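Local structure of flavin-containing monooxygenase (6WPU) at residues Thr60-Pro65 against Glu122-Leu127; Leu89-Pro94 against Arg115-His120. The protein probably uses a bound FAD cofactor to oxygenate the sulfur of S-allyl-L-cysteine in garlic, as a flavin-dependent S-monooxygenase. All blocks are in the same frame, centred on the assembly; numbering follows the deposited sequence.

Contact 1. Residues Thr60-Pro65 against Glu122-Leu127; sequences TWIYTP and EVLDYL. With FAD (flavin-adenine dinucleotide), chain B.
Trp61 meets the helix 120-133 through Val123, whose CG1 methyl sits over the centre of the six-membered ring as a CH-pi contact, 3.6 Å from CG1 to the ring centroid and 17° off its normal. CG1 can reach that face because it stands anti to the Val123 backbone N (chi1 -178°); the other methyl, CG2, lies nearer the outer carbons CZ3 and CH2. One helical turn on, Leu127 brings CD1 to 3.8 Å from Trp61 CD1, its side chain crossing that of Trp61 at about a right angle.

A smaller apolar patch lies beside the indole. Leu124 turns CD1 onto Ile62 CG1 at 3.8 Å, while its CB rests 3.5 Å from the carbonyl O of Trp61. No hydrogen bond joins the two segments; they meet through apolar and CH-pi packing.

Two hydrogen bonds run from 60-65 to the cofactor. Trp61 NE1 donates to FAD O3' on the ribityl chain at 3.1 Å, and this, with the methyl over the ring, should limit rotation of the indole. Thr60 N gives an almost straight bond (171°) to the phosphate oxygen FAD O1A, 2.8 Å away. Phe344 of helix 343-358 also packs on Val123 and Leu127. Together these contacts build one wall of the FAD site in a flavin-containing monooxygenase, with Trp61 held between helix and cofactor, its CZ2 3.5 Å from the flavin atom FAD C4X.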
loop_
_atom_site.group_PDB
_atom_site.type_symbol
_atom_site.label_atom_id
_atom_site.label_comp_id
_atom_site.label_asym_id
_atom_site.label_seq_id
_atom_site.Cartn_x
_atom_site.Cartn_y
_atom_site.Cartn_z
ATOM N N THR A 60 -2.113 8.013 2.086
ATOM C CA THR A 60 -3.358 7.269 1.902
ATOM C C THR A 60 -4.309 7.447 3.078
ATOM O O THR A 60 -5.529 7.498 2.896
ATOM C CB THR A 60 -3.031 5.787 1.711
ATOM O OG1 THR A 60 -2.544 5.597 0.381
ATOM C CG2 THR A 60 -4.264 4.924 1.933
ATOM N N TRP A 61 -3.764 7.562 4.296
ATOM C CA TRP A 61 -4.585 7.558 5.501
ATOM C C TRP A 61 -5.341 8.871 5.726
ATOM O O TRP A 61 -6.109 8.970 6.690
ATOM C CB TRP A 61 -3.709 7.202 6.703
ATOM C CG TRP A 61 -3.322 5.752 6.670
ATOM C CD1 TRP A 61 -2.108 5.224 6.343
ATOM C CD2 TRP A 61 -4.184 4.644 6.931
ATOM N NE1 TRP A 61 -2.156 3.853 6.403
ATOM C CE2 TRP A 61 -3.423 3.472 6.762
ATOM C CE3 TRP A 61 -5.529 4.532 7.309
ATOM C CZ2 TRP A 61 -3.959 2.201 6.956
ATOM C CZ3 TRP A 61 -6.054 3.279 7.502
ATOM C CH2 TRP A 61 -5.270 2.126 7.330
ATOM N N ILE A 62 -5.156 9.870 4.869
ATOM C CA ILE A 62 -6.006 11.066 4.870
ATOM C C ILE A 62 -7.267 10.735 4.070
ATOM O O ILE A 62 -7.246 10.785 2.838
ATOM C CB ILE A 62 -5.286 12.279 4.278
ATOM C CG1 ILE A 62 -3.933 12.509 4.956
ATOM C CG2 ILE A 62 -6.168 13.523 4.405
ATOM C CD1 ILE A 62 -3.100 13.570 4.260
ATOM N N TYR A 63 -8.371 10.418 4.748
ATOM C CA TYR A 63 -9.627 10.246 4.021
ATOM C C TYR A 63 -10.031 11.552 3.350
ATOM O O TYR A 63 -9.864 12.633 3.913
ATOM C CB TYR A 63 -10.748 9.787 4.954
ATOM C CG TYR A 63 -12.098 9.788 4.280
ATOM C CD1 TYR A 63 -12.436 8.794 3.363
ATOM C CD2 TYR A 63 -13.033 10.789 4.544
ATOM C CE1 TYR A 63 -13.667 8.793 2.717
ATOM C CE2 TYR A 63 -14.276 10.796 3.896
ATOM C CZ TYR A 63 -14.582 9.791 2.993
ATOM O OH TYR A 63 -15.801 9.777 2.346
ATOM N N THR A 64 -10.536 11.455 2.122
ATOM C CA THR A 64 -11.175 12.607 1.491
ATOM C C THR A 64 -12.422 12.126 0.757
ATOM O O THR A 64 -12.388 11.077 0.099
ATOM C CB THR A 64 -10.263 13.349 0.508
ATOM O OG1 THR A 64 -11.009 14.393 -0.118
ATOM C CG2 THR A 64 -9.708 12.410 -0.584
ATOM N N PRO A 65 -13.530 12.868 0.848
ATOM C CA PRO A 65 -14.683 12.559 -0.008
ATOM C C PRO A 65 -14.440 12.912 -1.461
ATOM O O PRO A 65 -15.258 12.531 -2.304
ATOM C CB PRO A 65 -15.815 13.413 0.586
ATOM C CG PRO A 65 -15.239 14.119 1.771
ATOM C CD PRO A 65 -13.751 14.075 1.659
ATOM N N GLU A 122 -8.212 6.993 13.178
ATOM C CA GLU A 122 -7.314 6.650 14.269
ATOM C C GLU A 122 -5.909 6.372 13.752
ATOM O O GLU A 122 -4.928 6.676 14.434
ATOM C CB GLU A 122 -7.871 5.448 15.036
ATOM C CG GLU A 122 -7.089 5.041 16.282
ATOM C CD GLU A 122 -7.332 5.941 17.505
ATOM O OE1 GLU A 122 -6.660 5.711 18.536
ATOM O OE2 GLU A 122 -8.179 6.861 17.447
ATOM N N VAL A 123 -5.788 5.814 12.548
ATOM C CA VAL A 123 -4.464 5.567 11.994
ATOM C C VAL A 123 -3.804 6.885 11.617
ATOM O O VAL A 123 -2.609 7.100 11.878
ATOM C CB VAL A 123 -4.555 4.616 10.790
ATOM C CG1 VAL A 123 -3.171 4.323 10.236
ATOM C CG2 VAL A 123 -5.265 3.349 11.179
ATOM N N LEU A 124 -4.576 7.795 11.015
ATOM C CA LEU A 124 -4.032 9.099 10.662
ATOM C C LEU A 124 -3.542 9.841 11.900
ATOM O O LEU A 124 -2.456 10.434 11.888
ATOM C CB LEU A 124 -5.073 9.932 9.918
ATOM C CG LEU A 124 -4.588 11.330 9.500
ATOM C CD1 LEU A 124 -3.485 11.202 8.467
ATOM C CD2 LEU A 124 -5.736 12.181 8.961
ATOM N N ASP A 125 -4.330 9.819 12.978
ATOM C CA ASP A 125 -3.906 10.473 14.206
ATOM C C ASP A 125 -2.610 9.857 14.720
ATOM O O ASP A 125 -1.721 10.566 15.200
ATOM C CB ASP A 125 -5.016 10.380 15.257
ATOM C CG ASP A 125 -4.685 11.153 16.537
ATOM O OD1 ASP A 125 -4.423 12.377 16.455
ATOM O OD2 ASP A 125 -4.695 10.539 17.629
ATOM N N TYR A 126 -2.476 8.537 14.592
ATOM C CA TYR A 126 -1.246 7.862 14.983
ATOM C C TYR A 126 -0.056 8.376 14.175
ATOM O O TYR A 126 0.996 8.697 14.739
ATOM C CB TYR A 126 -1.430 6.353 14.817
ATOM C CG TYR A 126 -0.180 5.518 14.962
ATOM C CD1 TYR A 126 0.334 5.196 16.216
ATOM C CD2 TYR A 126 0.479 5.030 13.840
ATOM C CE1 TYR A 126 1.479 4.418 16.342
ATOM C CE2 TYR A 126 1.613 4.256 13.957
ATOM C CZ TYR A 126 2.109 3.952 15.207
ATOM O OH TYR A 126 3.243 3.185 15.305
ATOM N N LEU A 127 -0.210 8.491 12.848
ATOM C CA LEU A 127 0.888 9.001 12.028
ATOM C C LEU A 127 1.208 10.452 12.370
ATOM O O LEU A 127 2.377 10.858 12.343
ATOM C CB LEU A 127 0.557 8.865 10.543
ATOM C CG LEU A 127 0.362 7.436 10.029
ATOM C CD1 LEU A 127 -0.031 7.455 8.545
ATOM C CD2 LEU A 127 1.616 6.620 10.255
HETATM P PA FAD B . 1.072 6.544 0.728
HETATM O O1A FAD B . 0.167 6.476 1.959
HETATM O O2A FAD B . 0.511 6.509 -0.604
HETATM O O5B FAD B . 1.872 7.827 0.670
HETATM C C5B FAD B . 2.649 8.325 -0.413
HETATM C C4B FAD B . 2.837 9.854 -0.296
HETATM O O4B FAD B . 3.689 10.399 -1.265
HETATM C C3B FAD B . 1.537 10.609 -0.372
HETATM O O3B FAD B . 1.404 11.480 0.703
HETATM C C2B FAD B . 1.624 11.377 -1.644
HETATM O O2B FAD B . 0.943 12.579 -1.608
HETATM C C1B FAD B . 3.107 11.576 -1.756
HETATM N N9A FAD B . 3.574 11.767 -3.110
HETATM C C8A FAD B . 3.247 10.969 -4.200
HETATM N N7A FAD B . 3.852 11.435 -5.300
HETATM C C5A FAD B . 4.588 12.579 -4.979
HETATM C C6A FAD B . 5.385 13.466 -5.700
HETATM N N6A FAD B . 5.606 13.296 -7.116
HETATM N N1A FAD B . 5.987 14.487 -5.064
HETATM C C2A FAD B . 5.813 14.700 -3.734
HETATM N N3A FAD B . 5.044 13.870 -2.991
HETATM C C4A FAD B . 4.423 12.810 -3.580
HETATM N N1 FAD B . -1.972 -0.967 5.969
HETATM C C2 FAD B . -2.146 -1.264 7.367
HETATM O O2 FAD B . -1.074 -1.331 8.187
HETATM N N3 FAD B . -3.387 -1.587 7.867
HETATM C C4 FAD B . -4.498 -1.549 7.050
HETATM O O4 FAD B . -5.736 -1.847 7.517
HETATM C C4X FAD B . -4.405 -1.022 5.675
HETATM N N5 FAD B . -5.557 -0.761 4.944
HETATM C C5X FAD B . -5.443 -0.225 3.665
HETATM C C6 FAD B . -6.605 0.025 2.921
HETATM C C7 FAD B . -6.489 0.575 1.649
HETATM C C7M FAD B . -7.743 0.829 0.856
HETATM C C8 FAD B . -5.237 0.869 1.114
HETATM C C8M FAD B . -5.082 1.449 -0.255
HETATM C C9 FAD B . -4.076 0.616 1.852
HETATM C C9A FAD B . -4.178 0.071 3.124
HETATM N N10 FAD B . -2.985 -0.172 3.889
HETATM C C10 FAD B . -3.088 -0.715 5.177
HETATM C "C1'" FAD B . -1.661 0.095 3.306
HETATM C "C2'" FAD B . -1.145 1.517 3.245
HETATM O "O2'" FAD B . -0.768 1.787 1.958
HETATM C "C3'" FAD B . 0.092 1.534 4.115
HETATM O "O3'" FAD B . -0.430 1.446 5.384
HETATM C "C4'" FAD B . 0.950 2.790 4.024
HETATM O "O4'" FAD B . 0.108 3.877 4.148
HETATM C "C5'" FAD B . 1.839 2.926 2.783
HETATM O "O5'" FAD B . 2.184 4.281 2.804
HETATM P P FAD B . 3.124 5.096 1.823
HETATM O O1P FAD B . 3.884 6.254 2.573
HETATM O O2P FAD B . 3.973 3.992 1.075
HETATM O O3P FAD B . 2.101 5.457 0.586
#

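Contact 2. Residues Leu89-Pro94 against Arg115-His120; sequences LRTNLP and RRFPGH. With FAD (flavin-adenine dinucleotide), chain B; SO4 (sulfate ion), chain D.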
loop_
_atom_site.group_PDB
_atom_site.type_symbol
_atom_site.label_atom_id
_atom_site.label_comp_id
_atom_site.label_asym_id
_atom_site.label_seq_id
_atom_site.Cartn_x
_atom_site.Cartn_y
_atom_site.Cartn_z
ATOM N N LEU A 89 -14.020 2.844 6.313
ATOM C CA LEU A 89 -12.926 1.883 6.379
ATOM C C LEU A 89 -12.370 1.775 7.796
ATOM O O LEU A 89 -12.138 2.781 8.467
ATOM C CB LEU A 89 -11.812 2.266 5.402
ATOM C CG LEU A 89 -10.635 1.284 5.363
ATOM C CD1 LEU A 89 -10.126 1.070 3.928
ATOM C CD2 LEU A 89 -9.466 1.728 6.321
ATOM N N ARG A 90 -12.204 0.537 8.245
ATOM C CA ARG A 90 -11.452 0.155 9.429
ATOM C C ARG A 90 -10.233 -0.667 9.012
ATOM O O ARG A 90 -10.184 -1.223 7.908
ATOM C CB ARG A 90 -12.320 -0.659 10.397
ATOM C CG ARG A 90 -13.525 0.078 10.945
ATOM C CD ARG A 90 -14.500 -0.880 11.613
ATOM N NE ARG A 90 -13.949 -1.451 12.835
ATOM C CZ ARG A 90 -14.566 -2.359 13.580
ATOM N NH1 ARG A 90 -15.767 -2.815 13.217
ATOM N NH2 ARG A 90 -13.973 -2.825 14.682
ATOM N N THR A 91 -9.234 -0.730 9.901
ATOM C CA THR A 91 -8.021 -1.477 9.581
ATOM C C THR A 91 -8.365 -2.949 9.372
ATOM O O THR A 91 -9.294 -3.483 9.987
ATOM C CB THR A 91 -6.953 -1.325 10.687
ATOM O OG1 THR A 91 -7.350 -2.004 11.895
ATOM C CG2 THR A 91 -6.703 0.140 11.002
ATOM N N ASN A 92 -7.639 -3.606 8.466
ATOM C CA ASN A 92 -7.793 -5.050 8.295
ATOM C C ASN A 92 -6.749 -5.826 9.078
ATOM O O ASN A 92 -6.637 -7.042 8.915
ATOM C CB ASN A 92 -7.752 -5.442 6.811
ATOM C CG ASN A 92 -6.474 -5.021 6.121
ATOM O OD1 ASN A 92 -5.441 -4.812 6.753
ATOM N ND2 ASN A 92 -6.543 -4.872 4.812
ATOM N N LEU A 93 -5.973 -5.139 9.915
ATOM C CA LEU A 93 -5.010 -5.721 10.834
ATOM C C LEU A 93 -5.284 -5.163 12.223
ATOM O O LEU A 93 -5.697 -4.001 12.348
ATOM C CB LEU A 93 -3.572 -5.384 10.411
ATOM C CG LEU A 93 -3.088 -5.906 9.058
ATOM C CD1 LEU A 93 -1.751 -5.261 8.726
ATOM C CD2 LEU A 93 -2.964 -7.430 9.109
ATOM N N PRO A 94 -5.112 -5.962 13.272
ATOM C CA PRO A 94 -5.257 -5.426 14.629
ATOM C C PRO A 94 -4.183 -4.387 14.886
ATOM O O PRO A 94 -3.080 -4.457 14.336
ATOM C CB PRO A 94 -5.083 -6.655 15.524
ATOM C CG PRO A 94 -4.240 -7.578 14.714
ATOM C CD PRO A 94 -4.570 -7.333 13.269
ATOM N N ARG A 115 -10.886 1.058 19.487
ATOM C CA ARG A 115 -11.116 -0.308 19.043
ATOM C C ARG A 115 -9.820 -0.959 18.585
ATOM O O ARG A 115 -8.911 -0.296 18.077
ATOM C CB ARG A 115 -12.132 -0.343 17.904
ATOM C CG ARG A 115 -13.544 -0.063 18.342
ATOM C CD ARG A 115 -14.485 -0.082 17.156
ATOM N NE ARG A 115 -14.167 1.007 16.241
ATOM C CZ ARG A 115 -14.823 1.246 15.114
ATOM N NH1 ARG A 115 -15.833 0.455 14.760
ATOM N NH2 ARG A 115 -14.464 2.265 14.342
ATOM N N ARG A 116 -9.758 -2.282 18.758
ATOM C CA ARG A 116 -8.607 -3.042 18.291
ATOM C C ARG A 116 -8.419 -2.894 16.791
ATOM O O ARG A 116 -7.281 -2.825 16.306
ATOM C CB ARG A 116 -8.758 -4.515 18.666
ATOM C CG ARG A 116 -7.572 -5.343 18.238
ATOM C CD ARG A 116 -7.336 -6.471 19.178
ATOM N NE ARG A 116 -6.121 -7.186 18.819
ATOM C CZ ARG A 116 -6.060 -8.498 18.611
ATOM N NH1 ARG A 116 -7.162 -9.241 18.739
ATOM N NH2 ARG A 116 -4.896 -9.060 18.285
ATOM N N PHE A 117 -9.521 -2.854 16.034
ATOM C CA PHE A 117 -9.488 -2.576 14.598
ATOM C C PHE A 117 -10.161 -1.231 14.383
ATOM O O PHE A 117 -11.373 -1.172 14.131
ATOM C CB PHE A 117 -10.190 -3.661 13.779
ATOM C CG PHE A 117 -9.505 -5.000 13.791
ATOM C CD1 PHE A 117 -9.628 -5.843 14.881
ATOM C CD2 PHE A 117 -8.790 -5.437 12.685
ATOM C CE1 PHE A 117 -9.029 -7.091 14.881
ATOM C CE2 PHE A 117 -8.182 -6.679 12.677
ATOM C CZ PHE A 117 -8.302 -7.510 13.771
ATOM N N PRO A 118 -9.438 -0.125 14.500
ATOM C CA PRO A 118 -10.083 1.190 14.473
ATOM C C PRO A 118 -10.320 1.678 13.050
ATOM O O PRO A 118 -9.878 1.086 12.064
ATOM C CB PRO A 118 -9.069 2.073 15.203
ATOM C CG PRO A 118 -7.742 1.455 14.814
ATOM C CD PRO A 118 -8.008 -0.029 14.861
ATOM N N GLY A 119 -11.012 2.803 12.965
ATOM C CA GLY A 119 -11.215 3.456 11.691
ATOM C C GLY A 119 -9.989 4.220 11.237
ATOM O O GLY A 119 -9.069 4.494 12.012
ATOM N N HIS A 120 -10.002 4.586 9.948
ATOM C CA HIS A 120 -8.844 5.232 9.344
ATOM C C HIS A 120 -8.440 6.504 10.086
ATOM O O HIS A 120 -7.249 6.842 10.123
ATOM C CB HIS A 120 -9.134 5.547 7.876
ATOM C CG HIS A 120 -10.395 6.318 7.668
ATOM N ND1 HIS A 120 -10.463 7.683 7.827
ATOM C CD2 HIS A 120 -11.645 5.911 7.328
ATOM C CE1 HIS A 120 -11.698 8.088 7.590
ATOM N NE2 HIS A 120 -12.436 7.034 7.284
HETATM P PA FAD B . 1.072 6.544 0.728
HETATM O O1A FAD B . 0.167 6.476 1.959
HETATM O O2A FAD B . 0.511 6.509 -0.604
HETATM O O5B FAD B . 1.872 7.827 0.670
HETATM C C5B FAD B . 2.649 8.325 -0.413
HETATM C C4B FAD B . 2.837 9.854 -0.296
HETATM O O4B FAD B . 3.689 10.399 -1.265
HETATM C C3B FAD B . 1.537 10.609 -0.372
HETATM O O3B FAD B . 1.404 11.480 0.703
HETATM C C2B FAD B . 1.624 11.377 -1.644
HETATM O O2B FAD B . 0.943 12.579 -1.608
HETATM C C1B FAD B . 3.107 11.576 -1.756
HETATM N N9A FAD B . 3.574 11.767 -3.110
HETATM C C8A FAD B . 3.247 10.969 -4.200
HETATM N N7A FAD B . 3.852 11.435 -5.300
HETATM C C5A FAD B . 4.588 12.579 -4.979
HETATM C C6A FAD B . 5.385 13.466 -5.700
HETATM N N6A FAD B . 5.606 13.296 -7.116
HETATM N N1A FAD B . 5.987 14.487 -5.064
HETATM C C2A FAD B . 5.813 14.700 -3.734
HETATM N N3A FAD B . 5.044 13.870 -2.991
HETATM C C4A FAD B . 4.423 12.810 -3.580
HETATM N N1 FAD B . -1.972 -0.967 5.969
HETATM C C2 FAD B . -2.146 -1.264 7.367
HETATM O O2 FAD B . -1.074 -1.331 8.187
HETATM N N3 FAD B . -3.387 -1.587 7.867
HETATM C C4 FAD B . -4.498 -1.549 7.050
HETATM O O4 FAD B . -5.736 -1.847 7.517
HETATM C C4X FAD B . -4.405 -1.022 5.675
HETATM N N5 FAD B . -5.557 -0.761 4.944
HETATM C C5X FAD B . -5.443 -0.225 3.665
HETATM C C6 FAD B . -6.605 0.025 2.921
HETATM C C7 FAD B . -6.489 0.575 1.649
HETATM C C7M FAD B . -7.743 0.829 0.856
HETATM C C8 FAD B . -5.237 0.869 1.114
HETATM C C8M FAD B . -5.082 1.449 -0.255
HETATM C C9 FAD B . -4.076 0.616 1.852
HETATM C C9A FAD B . -4.178 0.071 3.124
HETATM N N10 FAD B . -2.985 -0.172 3.889
HETATM C C10 FAD B . -3.088 -0.715 5.177
HETATM C "C1'" FAD B . -1.661 0.095 3.306
HETATM C "C2'" FAD B . -1.145 1.517 3.245
HETATM O "O2'" FAD B . -0.768 1.787 1.958
HETATM C "C3'" FAD B . 0.092 1.534 4.115
HETATM O "O3'" FAD B . -0.430 1.446 5.384
HETATM C "C4'" FAD B . 0.950 2.790 4.024
HETATM O "O4'" FAD B . 0.108 3.877 4.148
HETATM C "C5'" FAD B . 1.839 2.926 2.783
HETATM O "O5'" FAD B . 2.184 4.281 2.804
HETATM P P FAD B . 3.124 5.096 1.823
HETATM O O1P FAD B . 3.884 6.254 2.573
HETATM O O2P FAD B . 3.973 3.992 1.075
HETATM O O3P FAD B . 2.101 5.457 0.586
HETATM S S SO4 D . -17.166 -4.243 9.994
HETATM O O1 SO4 D . -18.565 -4.365 9.572
HETATM O O2 SO4 D . -16.858 -5.340 10.910
HETATM O O3 SO4 D . -16.286 -4.354 8.837
HETATM O O4 SO4 D . -16.950 -2.934 10.618
#
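Arg90 and Gly119 pair as a single beta bridge, their CA atoms 4.0 Å apart, with Thr91 N donating to Pro118 O at 2.9 Å; a second backbone bond runs from His120 N to Leu89 O. This isolated bridge ties two loops of the FAD-binding fold together just where Gly119, as N-cap, starts helix 120-133.

The Thr91 hydroxyl turns back on its own loop and donates to Leu93 O, with OG1 placed between the backbone N and the carbonyl carbon (chi1 70°). Asn92 N, the next amide along, donates to FAD O4 on the flavin at 2.8 Å, while Leu89 lays CD1 near the benzenoid carbon FAD C6.

Phe117 packs against the backbone from Thr91 to Pro94. Pro94 covers one ring face, off-centre, with its CB 4.2 Å from the Phe117 centroid, and the ring edge points at the backbone around Thr91 and Asn92. Val425 of helix 416-431 packs on both Pro94 and Phe117. Arg116 runs alongside Pro94, whose CB lies over one face of its guanidinium; the charge itself pairs with Glu96 and Asp442.

Arg90 and Arg115 stack nearly flat, guanidinium on guanidinium, with planes 14° apart and centres 3.9 Å apart. Acidic partners probably offset the like charges: Asp438 binds Arg90 and Asp113 binds Arg115. A sulfate, probably from the crystallisation liquor, takes a bond from Arg90 NH1 at its O4. A bend at chi3 (68°) brings the NE side of the Arg90 guanidinium up to one carbonyl, and Phe117 O, lying in the guanidinium plane, accepts from both Arg90 NE at 2.9 Å and Arg90 NH2 at 3.1 Å.

Contacts 1 and 2 lie side by side around the same FAD, their centres about 11 Å apart, and helix 120-133 joins them: His120 begins it within contact 2, and Val123 to Leu127 follow within contact 1. They also pack directly. Tyr63 CB approaches His120 CE1 at 3.3 Å, Val123 CG2 meets Thr91 CG2 at 3.5 Å, and Trp61 CZ3 lies 3.9 Å from Leu89 CD2. Thr60 and Trp61 bond to the pyrophosphate and ribityl chain, and the indole also meets the flavin ring, which Leu89 and Asn92 reach from contact 2; 122-127 and 115-120 stand behind them. In sequence, both segments of contact 2 fall between those of contact 1.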